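Local coordinates for bacterioferritin (Rhodobacter capsulatus, PDB 1JGC), which stores iron, oxidising Fe(2+) with dioxygen at ferroxidase centres and laying down the ferric mineral inside a haem-containing shell of 24 subunits, at the interface of chains A and B and the interface of chains A and C. Numbering follows the deposited sequence. Chains: chain A/B/C, bacterioferritin.

Contact 1: the interface of chains A and B. Residues chain A 35-37, 151, 154-157; chain B 136-137, 140, 149, 152-153.
B:Leu152, at the end of the short helix 146-152, gives up 76 Å² to chain A, and the C-terminal tail of that chain runs past it. Its CG stands anti to the backbone N (chi1 174°), so the two methyls reach out and part company: CD2 lies 3.7 Å from A:Ala154 CB, while B:Leu152 CD1 lies 4.0 Å from A:Pro156 CG on the proline ring. A branched leucine suits this place because it can fill both directions against a tail of small residues. Beneath the fork, A:Leu151 and B:Leu152 slide past one another in opposite directions, with A:Leu151 CD1 against the other's CB.

B:Leu140, on helix 114-144, likewise extends with CG anti to the backbone N. Its CD1 lies 3.9 Å from A:Leu37 CD2, crossing obliquely, and CD2 turns towards A:Ala154 CB. Nearby, B:Thr136 rests its CG2 methyl on A:Gly36, where the glycine offers bare backbone.

A:Met157 supplies the polar tie: its backbone N donates to B:Asn153 OD1 at 2.8 Å, nearly straight (177° at H) and in the carbonyl plane. The side-chain amide of B:Asn153 in turn donates from ND2 to B:Phe149 O at 3.2 Å, which helps to fix its rotation and present OD1 to the tail. Chi1 and chi2 carry A:Met157 SD to 4.0 Å from B:Phe149 CZ, and the bend at chi3 turns the terminal CE methyl towards B:Gln137 CG. The patch clamps one subunit's tail on its neighbour, a mainly apolar joint of the 24-mer.

Contact 2: the interface of chains A and C. Residues chain A 56, 59-60, 63, 69, 71; chain C 26-27, 29-31.
A:Asp56 OD1, a carboxylate oxygen, accepts two good hydrogen bonds from chain C. C:Arg30 NE reaches it at 2.8 Å in a salt bridge, and C:Trp26 NE1, the indole N-H, at 2.9 Å. Both donors arrive from above the carboxylate plane, the indole further out of it than the arginine. A:Asp56 OD2 accepts from C:Arg30 NH2 at 3.0 Å with its syn lone pair, nearly straight. The arginine thus grips side-on, with the two planes 24° apart, whereas the carboxylate stands almost perpendicular to the indole (89°) at its edge. Chi1 of 177° puts the carboxylate anti to its backbone N, pointing across the interface. Arginine suits this place because it can offer a carboxylate two N-H groups side-on, and tryptophan because its indole adds a donor at the edge of an apolar ring; these donors would be expected to favour an ionised aspartate.

The guanidinium is sandwiched. C:Phe29 CE2 lies over one face near the rim, and A:Ala60 CB sits 3.8 Å above the centre of the other, a small methyl that lets the group lie flat. C:Arg30 crosses A:Ile59 obliquely, CG 3.7 Å from A:Ile59 CG2; beyond that the bend at chi2 turns the chain towards the carboxylate.

Branched aliphatics close the flank: A:Leu63 CD2 meets C:Leu31 CD1, and C:Val27 CG2 packs 3.6 Å from A:Leu71 CG. Repeated by two-fold symmetry, this patch joins two subunits into the dimer that binds one haem b.

Contact 1: the interface of chains A and B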
ATOM      1  N   TRP A  35      22.175  19.004 -38.391  1.00 25.00           N
ATOM      2  CA  TRP A  35      21.791  18.402 -39.668  1.00 23.70           C
ATOM      3  C   TRP A  35      20.444  17.707 -39.533  1.00 23.30           C
ATOM      4  O   TRP A  35      19.833  17.311 -40.527  1.00 23.29           O
ATOM      5  CB  TRP A  35      22.833  17.380 -40.147  1.00 23.65           C
ATOM      6  CG  TRP A  35      24.139  17.989 -40.575  1.00 25.00           C
ATOM      7  CD1 TRP A  35      24.332  19.251 -41.066  1.00 25.11           C
ATOM      8  CD2 TRP A  35      25.438  17.373 -40.539  1.00 24.99           C
ATOM      9  NE1 TRP A  35      25.665  19.459 -41.330  1.00 25.29           N
ATOM     10  CE2 TRP A  35      26.364  18.324 -41.017  1.00 24.69           C
ATOM     11  CE3 TRP A  35      25.906  16.111 -40.148  1.00 26.37           C
ATOM     12  CZ2 TRP A  35      27.731  18.054 -41.112  1.00 24.05           C
ATOM     13  CZ3 TRP A  35      27.271  15.843 -40.242  1.00 24.82           C
ATOM     14  CH2 TRP A  35      28.163  16.812 -40.721  1.00 24.89           C
ATOM     15  N   GLY A  36      19.984  17.558 -38.297  1.00 23.20           N
ATOM     16  CA  GLY A  36      18.711  16.910 -38.061  1.00 22.30           C
ATOM     17  C   GLY A  36      18.847  15.412 -37.896  1.00 22.50           C
ATOM     18  O   GLY A  36      17.854  14.686 -37.920  1.00 24.97           O
ATOM     19  N   LEU A  37      20.075  14.939 -37.732  1.00 21.15           N
ATOM     20  CA  LEU A  37      20.323  13.512 -37.555  1.00 20.70           C
ATOM     21  C   LEU A  37      20.510  13.227 -36.063  1.00 20.82           C
ATOM     22  O   LEU A  37      21.571  12.789 -35.627  1.00 20.71           O
ATOM     23  CB  LEU A  37      21.576  13.105 -38.335  1.00 18.86           C
ATOM     24  CG  LEU A  37      21.579  13.532 -39.810  1.00 19.33           C
ATOM     25  CD1 LEU A  37      22.834  13.016 -40.497  1.00 17.84           C
ATOM     26  CD2 LEU A  37      20.345  12.988 -40.505  1.00 19.01           C
ATOM     27  N   LEU A 151      17.790   8.980 -43.285  1.00 20.63           N
ATOM     28  CA  LEU A 151      16.426   8.752 -42.849  1.00 21.06           C
ATOM     29  C   LEU A 151      16.401   7.939 -41.552  1.00 20.59           C
ATOM     30  O   LEU A 151      15.743   8.317 -40.587  1.00 19.62           O
ATOM     31  CB  LEU A 151      15.649   8.030 -43.951  1.00 20.68           C
ATOM     32  CG  LEU A 151      14.186   7.672 -43.680  1.00 21.54           C
ATOM     33  CD1 LEU A 151      13.435   8.891 -43.164  1.00 22.40           C
ATOM     34  CD2 LEU A 151      13.555   7.156 -44.966  1.00 20.07           C
ATOM     35  N   ALA A 154      17.516  10.081 -38.559  1.00 21.90           N
ATOM     36  CA  ALA A 154      16.916  11.403 -38.419  1.00 22.55           C
ATOM     37  C   ALA A 154      15.754  11.413 -37.429  1.00 23.53           C
ATOM     38  O   ALA A 154      15.150  10.381 -37.134  1.00 24.55           O
ATOM     39  CB  ALA A 154      16.438  11.900 -39.775  1.00 21.75           C
ATOM     40  N   ALA A 155      15.440  12.590 -36.915  1.00 24.57           N
ATOM     41  CA  ALA A 155      14.337  12.723 -35.980  1.00 26.02           C
ATOM     42  C   ALA A 155      13.166  13.426 -36.662  1.00 26.06           C
ATOM     43  O   ALA A 155      13.358  14.363 -37.436  1.00 24.84           O
ATOM     44  CB  ALA A 155      14.781  13.517 -34.758  1.00 25.36           C
ATOM     45  N   PRO A 156      11.935  12.968 -36.389  1.00 27.09           N
ATOM     46  CA  PRO A 156      10.735  13.570 -36.981  1.00 27.91           C
ATOM     47  C   PRO A 156      10.583  14.993 -36.439  1.00 28.19           C
ATOM     48  O   PRO A 156      11.159  15.325 -35.403  1.00 27.96           O
ATOM     49  CB  PRO A 156       9.608  12.649 -36.504  1.00 27.66           C
ATOM     50  CG  PRO A 156      10.301  11.330 -36.275  1.00 28.19           C
ATOM     51  CD  PRO A 156      11.592  11.762 -35.618  1.00 27.97           C
ATOM     52  N   MET A 157       9.814  15.829 -37.126  1.00 28.63           N
ATOM     53  CA  MET A 157       9.615  17.206 -36.683  1.00 29.51           C
ATOM     54  C   MET A 157       8.972  17.344 -35.304  1.00 30.46           C
ATOM     55  O   MET A 157       9.145  18.368 -34.648  1.00 30.55           O
ATOM     56  CB  MET A 157       8.768  17.974 -37.694  1.00 28.77           C
ATOM     57  CG  MET A 157       9.476  18.287 -38.984  1.00 27.67           C
ATOM     58  SD  MET A 157       8.554  19.497 -39.964  1.00 29.17           S
ATOM     59  CE  MET A 157       8.757  20.969 -38.992  1.00 26.31           C
TER
ATOM     60  N   THR B 136      17.150  23.751 -39.914  1.00 25.77           N
ATOM     61  CA  THR B 136      17.622  22.386 -39.777  1.00 24.40           C
ATOM     62  C   THR B 136      16.680  21.452 -40.530  1.00 24.09           C
ATOM     63  O   THR B 136      17.120  20.512 -41.196  1.00 23.15           O
ATOM     64  CB  THR B 136      17.715  21.992 -38.283  1.00 24.68           C
ATOM     65  OG1 THR B 136      18.813  22.695 -37.683  1.00 26.18           O
ATOM     66  CG2 THR B 136      17.913  20.484 -38.120  1.00 23.87           C
ATOM     67  N   GLN B 137      15.382  21.727 -40.450  1.00 23.15           N
ATOM     68  CA  GLN B 137      14.408  20.896 -41.143  1.00 23.31           C
ATOM     69  C   GLN B 137      14.483  21.043 -42.653  1.00 22.55           C
ATOM     70  O   GLN B 137      14.324  20.069 -43.376  1.00 22.91           O
ATOM     71  CB  GLN B 137      12.996  21.208 -40.651  1.00 23.48           C
ATOM     72  CG  GLN B 137      12.711  20.626 -39.283  1.00 23.07           C
ATOM     73  CD  GLN B 137      13.051  19.147 -39.221  1.00 23.14           C
ATOM     74  OE1 GLN B 137      12.580  18.367 -40.039  1.00 24.65           O
ATOM     75  NE2 GLN B 137      13.875  18.758 -38.254  1.00 22.81           N
ATOM     76  N   LEU B 140      17.479  19.186 -43.750  1.00 22.41           N
ATOM     77  CA  LEU B 140      17.220  17.757 -43.696  1.00 22.49           C
ATOM     78  C   LEU B 140      16.306  17.344 -44.840  1.00 22.92           C
ATOM     79  O   LEU B 140      16.379  16.219 -45.337  1.00 24.12           O
ATOM     80  CB  LEU B 140      16.577  17.383 -42.363  1.00 22.08           C
ATOM     81  CG  LEU B 140      16.218  15.906 -42.192  1.00 22.23           C
ATOM     82  CD1 LEU B 140      17.485  15.065 -42.242  1.00 21.66           C
ATOM     83  CD2 LEU B 140      15.484  15.701 -40.869  1.00 22.71           C
ATOM     84  N   PHE B 149      11.758  12.642 -46.778  1.00 22.87           N
ATOM     85  CA  PHE B 149      11.314  13.530 -45.719  1.00 22.74           C
ATOM     86  C   PHE B 149       9.857  13.257 -45.380  1.00 22.93           C
ATOM     87  O   PHE B 149       9.475  13.253 -44.214  1.00 23.71           O
ATOM     88  CB  PHE B 149      11.462  14.988 -46.139  1.00 22.00           C
ATOM     89  CG  PHE B 149      11.156  15.966 -45.043  1.00 22.06           C
ATOM     90  CD1 PHE B 149      12.147  16.366 -44.156  1.00 21.52           C
ATOM     91  CD2 PHE B 149       9.871  16.479 -44.889  1.00 20.56           C
ATOM     92  CE1 PHE B 149      11.867  17.265 -43.133  1.00 21.95           C
ATOM     93  CE2 PHE B 149       9.581  17.374 -43.873  1.00 20.54           C
ATOM     94  CZ  PHE B 149      10.578  17.771 -42.992  1.00 21.10           C
ATOM     95  N   LEU B 152       9.627  10.132 -43.258  1.00 21.72           N
ATOM     96  CA  LEU B 152      10.045  10.395 -41.882  1.00 21.43           C
ATOM     97  C   LEU B 152       8.988  11.103 -41.050  1.00 21.76           C
ATOM     98  O   LEU B 152       8.921  10.929 -39.831  1.00 22.00           O
ATOM     99  CB  LEU B 152      11.319  11.247 -41.881  1.00 20.08           C
ATOM    100  CG  LEU B 152      11.851  11.769 -40.545  1.00 18.75           C
ATOM    101  CD1 LEU B 152      12.285  10.607 -39.677  1.00 17.60           C
ATOM    102  CD2 LEU B 152      13.019  12.703 -40.794  1.00 18.58           C
ATOM    103  N   ASN B 153       8.159  11.900 -41.709  1.00 22.06           N
ATOM    104  CA  ASN B 153       7.146  12.655 -40.998  1.00 22.29           C
ATOM    105  C   ASN B 153       5.716  12.201 -41.213  1.00 22.11           C
ATOM    106  O   ASN B 153       4.775  12.905 -40.848  1.00 22.49           O
ATOM    107  CB  ASN B 153       7.308  14.127 -41.351  1.00 22.31           C
ATOM    108  CG  ASN B 153       8.524  14.732 -40.686  1.00 24.04           C
ATOM    109  OD1 ASN B 153       8.503  15.014 -39.482  1.00 25.65           O
ATOM    110  ND2 ASN B 153       9.603  14.906 -41.449  1.00 21.39           N
TER

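Contact 2: the interface of chains A and C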
ATOM      1  N   ASP A  56      40.078  10.862 -17.782  1.00 22.99           N
ATOM      2  CA  ASP A  56      40.144  10.999 -16.335  1.00 22.98           C
ATOM      3  C   ASP A  56      40.950   9.853 -15.720  1.00 23.34           C
ATOM      4  O   ASP A  56      41.834  10.068 -14.887  1.00 23.48           O
ATOM      5  CB  ASP A  56      38.735  11.031 -15.746  1.00 21.48           C
ATOM      6  CG  ASP A  56      38.745  11.107 -14.243  1.00 22.13           C
ATOM      7  OD1 ASP A  56      39.472  11.964 -13.703  1.00 20.52           O
ATOM      8  OD2 ASP A  56      38.029  10.312 -13.601  1.00 23.01           O
ATOM      9  N   ILE A  59      44.661  10.396 -16.378  1.00 20.98           N
ATOM     10  CA  ILE A  59      45.243  11.487 -15.619  1.00 19.71           C
ATOM     11  C   ILE A  59      45.531  10.997 -14.204  1.00 20.35           C
ATOM     12  O   ILE A  59      46.556  11.335 -13.619  1.00 20.81           O
ATOM     13  CB  ILE A  59      44.284  12.692 -15.562  1.00 18.22           C
ATOM     14  CG1 ILE A  59      44.146  13.303 -16.957  1.00 16.87           C
ATOM     15  CG2 ILE A  59      44.789  13.723 -14.557  1.00 16.28           C
ATOM     16  CD1 ILE A  59      43.101  14.386 -17.056  1.00 14.94           C
ATOM     17  N   ALA A  60      44.628  10.191 -13.657  1.00 20.32           N
ATOM     18  CA  ALA A  60      44.809   9.668 -12.305  1.00 20.85           C
ATOM     19  C   ALA A  60      46.022   8.746 -12.221  1.00 21.31           C
ATOM     20  O   ALA A  60      46.784   8.785 -11.257  1.00 22.24           O
ATOM     21  CB  ALA A  60      43.554   8.927 -11.848  1.00 17.15           C
ATOM     22  N   LEU A  63      49.231  10.872 -12.212  1.00 21.89           N
ATOM     23  CA  LEU A  63      49.529  11.496 -10.931  1.00 21.68           C
ATOM     24  C   LEU A  63      50.059  10.471  -9.939  1.00 21.95           C
ATOM     25  O   LEU A  63      50.987  10.746  -9.194  1.00 22.36           O
ATOM     26  CB  LEU A  63      48.283  12.178 -10.368  1.00 19.35           C
ATOM     27  CG  LEU A  63      47.855  13.464 -11.074  1.00 19.05           C
ATOM     28  CD1 LEU A  63      46.559  13.969 -10.464  1.00 17.63           C
ATOM     29  CD2 LEU A  63      48.950  14.504 -10.944  1.00 15.35           C
ATOM     30  N   PRO A  69      50.291  15.444 -15.586  1.00 28.38           N
ATOM     31  CA  PRO A  69      49.356  15.349 -16.702  1.00 27.02           C
ATOM     32  C   PRO A  69      49.385  16.644 -17.486  1.00 26.69           C
ATOM     33  O   PRO A  69      49.354  17.729 -16.908  1.00 26.75           O
ATOM     34  CB  PRO A  69      48.028  15.098 -16.007  1.00 28.08           C
ATOM     35  CG  PRO A  69      48.177  15.864 -14.737  1.00 28.84           C
ATOM     36  CD  PRO A  69      49.574  15.503 -14.304  1.00 28.65           C
ATOM     37  N   LEU A  71      47.375  18.582 -20.365  1.00 25.39           N
ATOM     38  CA  LEU A  71      46.205  18.699 -21.226  1.00 26.23           C
ATOM     39  C   LEU A  71      46.261  20.005 -22.014  1.00 26.48           C
ATOM     40  O   LEU A  71      45.229  20.540 -22.408  1.00 26.31           O
ATOM     41  CB  LEU A  71      44.901  18.670 -20.411  1.00 25.23           C
ATOM     42  CG  LEU A  71      44.752  18.089 -19.003  1.00 24.24           C
ATOM     43  CD1 LEU A  71      43.275  17.779 -18.788  1.00 24.69           C
ATOM     44  CD2 LEU A  71      45.563  16.839 -18.819  1.00 24.60           C
TER
ATOM     45  N   TRP C  26      39.660  20.432 -14.104  1.00 19.84           N
ATOM     46  CA  TRP C  26      39.758  18.990 -13.992  1.00 20.45           C
ATOM     47  C   TRP C  26      41.099  18.542 -13.447  1.00 20.61           C
ATOM     48  O   TRP C  26      41.158  17.611 -12.653  1.00 20.70           O
ATOM     49  CB  TRP C  26      39.486  18.311 -15.330  1.00 20.70           C
ATOM     50  CG  TRP C  26      39.080  16.893 -15.141  1.00 21.09           C
ATOM     51  CD1 TRP C  26      39.900  15.808 -15.059  1.00 19.67           C
ATOM     52  CD2 TRP C  26      37.754  16.416 -14.876  1.00 22.10           C
ATOM     53  NE1 TRP C  26      39.170  14.683 -14.748  1.00 19.76           N
ATOM     54  CE2 TRP C  26      37.850  15.027 -14.630  1.00 21.33           C
ATOM     55  CE3 TRP C  26      36.493  17.029 -14.817  1.00 20.84           C
ATOM     56  CZ2 TRP C  26      36.731  14.238 -14.330  1.00 21.98           C
ATOM     57  CZ3 TRP C  26      35.380  16.246 -14.520  1.00 21.39           C
ATOM     58  CH2 TRP C  26      35.508  14.862 -14.280  1.00 21.06           C
ATOM     59  N   VAL C  27      42.177  19.194 -13.870  1.00 20.22           N
ATOM     60  CA  VAL C  27      43.495  18.834 -13.363  1.00 21.60           C
ATOM     61  C   VAL C  27      43.539  19.166 -11.868  1.00 21.29           C
ATOM     62  O   VAL C  27      44.066  18.398 -11.068  1.00 22.09           O
ATOM     63  CB  VAL C  27      44.627  19.602 -14.092  1.00 22.05           C
ATOM     64  CG1 VAL C  27      45.960  19.268 -13.472  1.00 21.61           C
ATOM     65  CG2 VAL C  27      44.647  19.232 -15.558  1.00 22.46           C
ATOM     66  N   PHE C  29      41.071  19.197  -9.832  1.00 21.42           N
ATOM     67  CA  PHE C  29      40.244  18.207  -9.148  1.00 19.94           C
ATOM     68  C   PHE C  29      41.122  16.984  -8.851  1.00 20.13           C
ATOM     69  O   PHE C  29      41.221  16.540  -7.716  1.00 20.36           O
ATOM     70  CB  PHE C  29      39.055  17.828 -10.040  1.00 18.37           C
ATOM     71  CG  PHE C  29      38.579  16.413  -9.863  1.00 17.33           C
ATOM     72  CD1 PHE C  29      38.126  15.964  -8.632  1.00 15.94           C
ATOM     73  CD2 PHE C  29      38.599  15.525 -10.934  1.00 15.49           C
ATOM     74  CE1 PHE C  29      37.702  14.652  -8.466  1.00 16.70           C
ATOM     75  CE2 PHE C  29      38.176  14.209 -10.775  1.00 16.47           C
ATOM     76  CZ  PHE C  29      37.727  13.771  -9.543  1.00 15.16           C
ATOM     77  N   ARG C  30      41.779  16.465  -9.879  1.00 20.50           N
ATOM     78  CA  ARG C  30      42.645  15.311  -9.725  1.00 21.83           C
ATOM     79  C   ARG C  30      43.785  15.549  -8.735  1.00 22.55           C
ATOM     80  O   ARG C  30      44.070  14.714  -7.873  1.00 21.75           O
ATOM     81  CB  ARG C  30      43.190  14.906 -11.096  1.00 22.46           C
ATOM     82  CG  ARG C  30      42.272  13.949 -11.820  1.00 21.60           C
ATOM     83  CD  ARG C  30      42.123  12.724 -10.955  1.00 21.63           C
ATOM     84  NE  ARG C  30      40.994  11.890 -11.324  1.00 22.54           N
ATOM     85  CZ  ARG C  30      40.478  10.974 -10.518  1.00 22.54           C
ATOM     86  NH1 ARG C  30      41.000  10.801  -9.312  1.00 21.57           N
ATOM     87  NH2 ARG C  30      39.454  10.235 -10.914  1.00 22.38           N
ATOM     88  N   LEU C  31      44.435  16.697  -8.869  1.00 23.07           N
ATOM     89  CA  LEU C  31      45.525  17.079  -7.991  1.00 23.13           C
ATOM     90  C   LEU C  31      45.021  17.125  -6.540  1.00 23.91           C
ATOM     91  O   LEU C  31      45.594  16.508  -5.651  1.00 24.10           O
ATOM     92  CB  LEU C  31      46.038  18.456  -8.415  1.00 23.05           C
ATOM     93  CG  LEU C  31      47.472  18.670  -8.913  1.00 22.44           C
ATOM     94  CD1 LEU C  31      48.154  17.374  -9.294  1.00 21.11           C
ATOM     95  CD2 LEU C  31      47.400  19.611 -10.091  1.00 22.27           C
TER

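The centres of the C-alpha atoms of contact 1 and contact 2 are about 40 Å apart, and the contacts share none of the residues described. Helix 38-64 relates them: contact 1 takes in the loop just before its start, contact 2 the last turns towards its end and the loop beyond. Chain A can therefore hold two neighbours at once. Contact 2 belongs to a two-fold interface, consistent with the dimer as building block; contact 1 lies in an interface without exact two-fold symmetry, and so probably links one dimer to the next. Together the two kinds of joint help close twelve dimers into a hollow shell.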